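Local coordinates for YARHG domain-containing protein (Legionella pneumophila subsp. pneumophila, PDB 4G2A), which is of unknown function, carries a YARHG domain and may bind a nutrient, at residues 174-180 and 215-221. Residues are numbered along the deposited sequence; the frame is centred on the assembly and turned at random.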
ATOM      1  N   HIS A 174      -0.604 -16.124 -15.900  1.00 33.28           N
ATOM      2  CA  HIS A 174      -1.104 -14.789 -16.206  1.00 33.26           C
ATOM      3  C   HIS A 174      -1.408 -14.009 -14.931  1.00 37.29           C
ATOM      4  O   HIS A 174      -2.453 -14.198 -14.325  1.00 37.10           O
ATOM      5  CB  HIS A 174      -2.350 -14.850 -17.108  1.00 34.83           C
ATOM      6  CG  HIS A 174      -2.627 -13.564 -17.829  1.00 38.88           C
ATOM      7  ND1 HIS A 174      -3.701 -13.440 -18.681  1.00 41.51           N
ATOM      8  CD2 HIS A 174      -1.945 -12.390 -17.817  1.00 40.59           C
ATOM      9  CE1 HIS A 174      -3.644 -12.204 -19.152  1.00 40.94           C
ATOM     10  NE2 HIS A 174      -2.606 -11.536 -18.653  1.00 40.66           N
ATOM     11  N   THR A 175      -0.498 -13.105 -14.553  1.00 34.35           N
ATOM     12  CA  THR A 175      -0.564 -12.298 -13.345  1.00 32.75           C
ATOM     13  C   THR A 175      -1.087 -10.901 -13.643  1.00 37.03           C
ATOM     14  O   THR A 175      -0.431 -10.113 -14.334  1.00 37.67           O
ATOM     15  CB  THR A 175       0.843 -12.270 -12.690  1.00 35.19           C
ATOM     16  OG1 THR A 175       1.338 -13.616 -12.652  1.00 35.40           O
ATOM     17  CG2 THR A 175       0.836 -11.679 -11.287  1.00 24.20           C
ATOM     18  N   ARG A 176      -2.264 -10.592 -13.116  1.00 32.93           N
ATOM     19  CA  ARG A 176      -2.827  -9.256 -13.264  1.00 32.51           C
ATOM     20  C   ARG A 176      -2.909  -8.595 -11.894  1.00 35.27           C
ATOM     21  O   ARG A 176      -3.547  -9.132 -10.986  1.00 33.16           O
ATOM     22  CB  ARG A 176      -4.182  -9.279 -13.974  1.00 32.53           C
ATOM     23  CG  ARG A 176      -4.018  -9.309 -15.480  1.00 44.73           C
ATOM     24  CD  ARG A 176      -4.798 -10.412 -16.151  1.00 58.07           C
ATOM     25  NE  ARG A 176      -4.972 -11.565 -15.274  1.00 61.82           N
ATOM     26  CZ  ARG A 176      -5.980 -12.421 -15.370  1.00 67.74           C
ATOM     27  NH1 ARG A 176      -6.888 -12.286 -16.331  1.00 61.34           N
ATOM     28  NH2 ARG A 176      -6.087 -13.421 -14.511  1.00 36.52           N
ATOM     29  N   LEU A 177      -2.202  -7.457 -11.733  1.00 33.26           N
ATOM     30  CA  LEU A 177      -2.140  -6.708 -10.480  1.00 33.40           C
ATOM     31  C   LEU A 177      -2.584  -5.272 -10.680  1.00 33.69           C
ATOM     32  O   LEU A 177      -2.130  -4.596 -11.608  1.00 33.84           O
ATOM     33  CB  LEU A 177      -0.723  -6.740  -9.865  1.00 34.38           C
ATOM     34  CG  LEU A 177      -0.074  -8.121  -9.703  1.00 40.87           C
ATOM     35  CD1 LEU A 177       1.350  -8.108 -10.235  1.00 42.37           C
ATOM     36  CD2 LEU A 177      -0.111  -8.562  -8.249  1.00 43.24           C
ATOM     37  N   GLU A 178      -3.448  -4.792  -9.790  1.00 28.38           N
ATOM     38  CA  GLU A 178      -3.931  -3.424  -9.907  1.00 28.50           C
ATOM     39  C   GLU A 178      -3.984  -2.749  -8.534  1.00 31.25           C
ATOM     40  O   GLU A 178      -4.658  -3.248  -7.629  1.00 29.88           O
ATOM     41  CB  GLU A 178      -5.311  -3.420 -10.594  1.00 30.44           C
ATOM     42  CG  GLU A 178      -5.789  -2.066 -11.091  1.00 43.04           C
ATOM     43  CD  GLU A 178      -7.166  -2.077 -11.736  1.00 66.89           C
ATOM     44  OE1 GLU A 178      -8.058  -2.797 -11.232  1.00 54.00           O
ATOM     45  OE2 GLU A 178      -7.359  -1.349 -12.737  1.00 71.98           O
ATOM     46  N   VAL A 179      -3.255  -1.608  -8.389  1.00 26.93           N
ATOM     47  CA  VAL A 179      -3.269  -0.782  -7.173  1.00 25.43           C
ATOM     48  C   VAL A 179      -4.024   0.522  -7.497  1.00 30.95           C
ATOM     49  O   VAL A 179      -3.707   1.194  -8.483  1.00 30.83           O
ATOM     50  CB  VAL A 179      -1.873  -0.536  -6.587  1.00 28.10           C
ATOM     51  CG1 VAL A 179      -1.948   0.449  -5.412  1.00 27.97           C
ATOM     52  CG2 VAL A 179      -1.237  -1.857  -6.152  1.00 26.46           C
ATOM     53  N   ILE A 180      -5.089   0.799  -6.725  1.00 29.38           N
ATOM     54  CA  ILE A 180      -6.024   1.926  -6.906  1.00 29.91           C
ATOM     55  C   ILE A 180      -6.123   2.702  -5.596  1.00 31.61           C
ATOM     56  O   ILE A 180      -6.985   2.402  -4.772  1.00 29.21           O
ATOM     57  CB  ILE A 180      -7.439   1.446  -7.388  1.00 33.69           C
ATOM     58  CG1 ILE A 180      -7.329   0.424  -8.516  1.00 35.60           C
ATOM     59  CG2 ILE A 180      -8.360   2.627  -7.790  1.00 33.61           C
ATOM     60  CD1 ILE A 180      -8.424  -0.581  -8.520  1.00 46.84           C
ATOM     61  N   LYS A 215      -4.118   5.000 -11.315  1.00 32.47           N
ATOM     62  CA  LYS A 215      -3.974   3.562 -11.022  1.00 30.40           C
ATOM     63  C   LYS A 215      -2.627   3.048 -11.483  1.00 33.24           C
ATOM     64  O   LYS A 215      -2.074   3.579 -12.449  1.00 33.72           O
ATOM     65  CB  LYS A 215      -5.073   2.754 -11.736  1.00 32.22           C
ATOM     66  CG  LYS A 215      -6.481   3.004 -11.241  1.00 48.31           C
ATOM     67  CD  LYS A 215      -7.541   2.460 -12.224  1.00 54.41           C
ATOM     68  CE  LYS A 215      -7.982   3.466 -13.256  1.00 61.42           C
ATOM     69  NZ  LYS A 215      -8.806   4.555 -12.662  1.00 67.71           N
ATOM     70  N   TYR A 216      -2.117   2.000 -10.807  1.00 28.06           N
ATOM     71  CA  TYR A 216      -0.838   1.345 -11.090  1.00 27.54           C
ATOM     72  C   TYR A 216      -1.137  -0.088 -11.482  1.00 32.96           C
ATOM     73  O   TYR A 216      -1.681  -0.848 -10.670  1.00 31.89           O
ATOM     74  CB  TYR A 216       0.091   1.445  -9.870  1.00 27.43           C
ATOM     75  CG  TYR A 216       0.272   2.879  -9.413  1.00 27.65           C
ATOM     76  CD1 TYR A 216       1.181   3.726 -10.049  1.00 30.19           C
ATOM     77  CD2 TYR A 216      -0.534   3.420  -8.414  1.00 27.36           C
ATOM     78  CE1 TYR A 216       1.307   5.067  -9.678  1.00 32.13           C
ATOM     79  CE2 TYR A 216      -0.425   4.763  -8.039  1.00 28.25           C
ATOM     80  CZ  TYR A 216       0.510   5.577  -8.663  1.00 32.88           C
ATOM     81  OH  TYR A 216       0.662   6.875  -8.266  1.00 25.79           O
ATOM     82  N   ILE A 217      -0.866  -0.430 -12.757  1.00 31.68           N
ATOM     83  CA  ILE A 217      -1.231  -1.729 -13.331  1.00 32.45           C
ATOM     84  C   ILE A 217      -0.025  -2.525 -13.853  1.00 35.91           C
ATOM     85  O   ILE A 217       0.866  -1.990 -14.509  1.00 36.26           O
ATOM     86  CB  ILE A 217      -2.288  -1.508 -14.474  1.00 36.83           C
ATOM     87  CG1 ILE A 217      -3.578  -0.901 -13.929  1.00 38.16           C
ATOM     88  CG2 ILE A 217      -2.634  -2.781 -15.244  1.00 36.73           C
ATOM     89  CD1 ILE A 217      -3.839   0.429 -14.452  1.00 53.64           C
ATOM     90  N   TRP A 218      -0.064  -3.827 -13.579  1.00 31.90           N
ATOM     91  CA  TRP A 218       0.827  -4.875 -14.073  1.00 31.97           C
ATOM     92  C   TRP A 218      -0.036  -5.914 -14.789  1.00 34.26           C
ATOM     93  O   TRP A 218      -1.133  -6.217 -14.309  1.00 32.60           O
ATOM     94  CB  TRP A 218       1.601  -5.552 -12.931  1.00 29.85           C
ATOM     95  CG  TRP A 218       2.601  -4.721 -12.192  1.00 30.16           C
ATOM     96  CD1 TRP A 218       3.957  -4.837 -12.259  1.00 33.43           C
ATOM     97  CD2 TRP A 218       2.329  -3.810 -11.110  1.00 29.16           C
ATOM     98  NE1 TRP A 218       4.551  -3.980 -11.356  1.00 32.49           N
ATOM     99  CE2 TRP A 218       3.576  -3.365 -10.613  1.00 33.10           C
ATOM    100  CE3 TRP A 218       1.147  -3.317 -10.519  1.00 29.65           C
ATOM    101  CZ2 TRP A 218       3.680  -2.464  -9.541  1.00 31.43           C
ATOM    102  CZ3 TRP A 218       1.249  -2.405  -9.478  1.00 30.66           C
ATOM    103  CH2 TRP A 218       2.506  -1.986  -9.000  1.00 31.20           C
ATOM    104  N   ASP A 219       0.428  -6.425 -15.942  1.00 31.97           N
ATOM    105  CA  ASP A 219      -0.254  -7.467 -16.720  1.00 32.07           C
ATOM    106  C   ASP A 219       0.835  -8.352 -17.319  1.00 38.18           C
ATOM    107  O   ASP A 219       1.378  -8.059 -18.384  1.00 38.76           O
ATOM    108  CB  ASP A 219      -1.176  -6.852 -17.778  1.00 34.88           C
ATOM    109  CG  ASP A 219      -2.097  -7.840 -18.477  1.00 48.05           C
ATOM    110  OD1 ASP A 219      -1.883  -9.074 -18.332  1.00 47.22           O
ATOM    111  OD2 ASP A 219      -3.028  -7.386 -19.179  1.00 56.88           O
ATOM    112  N   LEU A 220       1.199  -9.410 -16.575  1.00 35.77           N
ATOM    113  CA  LEU A 220       2.325 -10.301 -16.874  1.00 36.02           C
ATOM    114  C   LEU A 220       1.873 -11.725 -17.219  1.00 40.54           C
ATOM    115  O   LEU A 220       1.028 -12.293 -16.538  1.00 39.29           O
ATOM    116  CB  LEU A 220       3.285 -10.300 -15.653  1.00 35.05           C
ATOM    117  CG  LEU A 220       3.425  -8.929 -14.918  1.00 38.80           C
ATOM    118  CD1 LEU A 220       3.692  -9.105 -13.432  1.00 38.60           C
ATOM    119  CD2 LEU A 220       4.437  -8.019 -15.594  1.00 39.79           C
ATOM    120  N   ARG A 221       2.445 -12.282 -18.288  1.00 38.96           N
ATOM    121  CA  ARG A 221       2.148 -13.617 -18.806  1.00 39.74           C
ATOM    122  C   ARG A 221       3.377 -14.462 -18.596  1.00 46.02           C
ATOM    123  O   ARG A 221       4.475 -13.919 -18.659  1.00 47.05           O
ATOM    124  CB  ARG A 221       1.719 -13.565 -20.289  1.00 40.47           C
ATOM    125  CG  ARG A 221       0.583 -12.561 -20.580  1.00 44.06           C
ATOM    126  CD  ARG A 221      -0.088 -12.804 -21.918  1.00 52.96           C
ATOM    127  NE  ARG A 221      -1.057 -13.899 -21.862  1.00 57.60           N
ATOM    128  CZ  ARG A 221      -2.353 -13.776 -22.135  1.00 70.45           C
ATOM    129  NH1 ARG A 221      -2.857 -12.600 -22.495  1.00 51.42           N
ATOM    130  NH2 ARG A 221      -3.157 -14.834 -22.060  1.00 58.98           N
TER
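Thr175, Leu177 and Val179 pair with Leu220, Trp218 and Tyr216 as the hydrogen-bonded pairs of neighbouring antiparallel strands in a larger beta structure. Each pair closes two backbone bonds, the shortest from Thr175 N to Leu220 O, 2.6 Å. Strand 174-180 also bonds in parallel to strand 21-33, and 215-220 carries strand 206-208 beyond it.

On the buried face the packing is apolar. Leu177 CD1 rests 3.7 Å from Trp218 CB and also meets Leu220 CD1; Val179 runs alongside Trp218, its CG2 4.2 Å from CZ3. The indole is further fixed by its NE1 bond to the carbonyl of Pro202, while Leu229, Leu231 and Leu233 of strand 229-235 line the same side.

On the face of Glu178 and Ile217 the contacts are made by aliphatic stems. Glu178 CG runs alongside Ile217 CG1, and Lys215 lies beside the glutamate, its CD against OE2; the lysine NZ turns instead to Asp213 O.

Polar groups gather where the strands end. With CG anti to the backbone N (chi1 -160°), His174 swings its ring across to Asp219, and NE2 donates to OD1 over 2.6 Å, nearly in the ring plane. Arg176 CD sits over one ring face and the Arg221 guanidinium stacks on the opposite one, centres 3.9 Å apart and planes at 25°. The imidazole is thereby sandwiched. A bound sulfate, probably from the crystallisation liquor, lies close to Asp219 and pairs with Arg221 NH1, whose nearest ring atom is His174 CE1 at 3.5 Å.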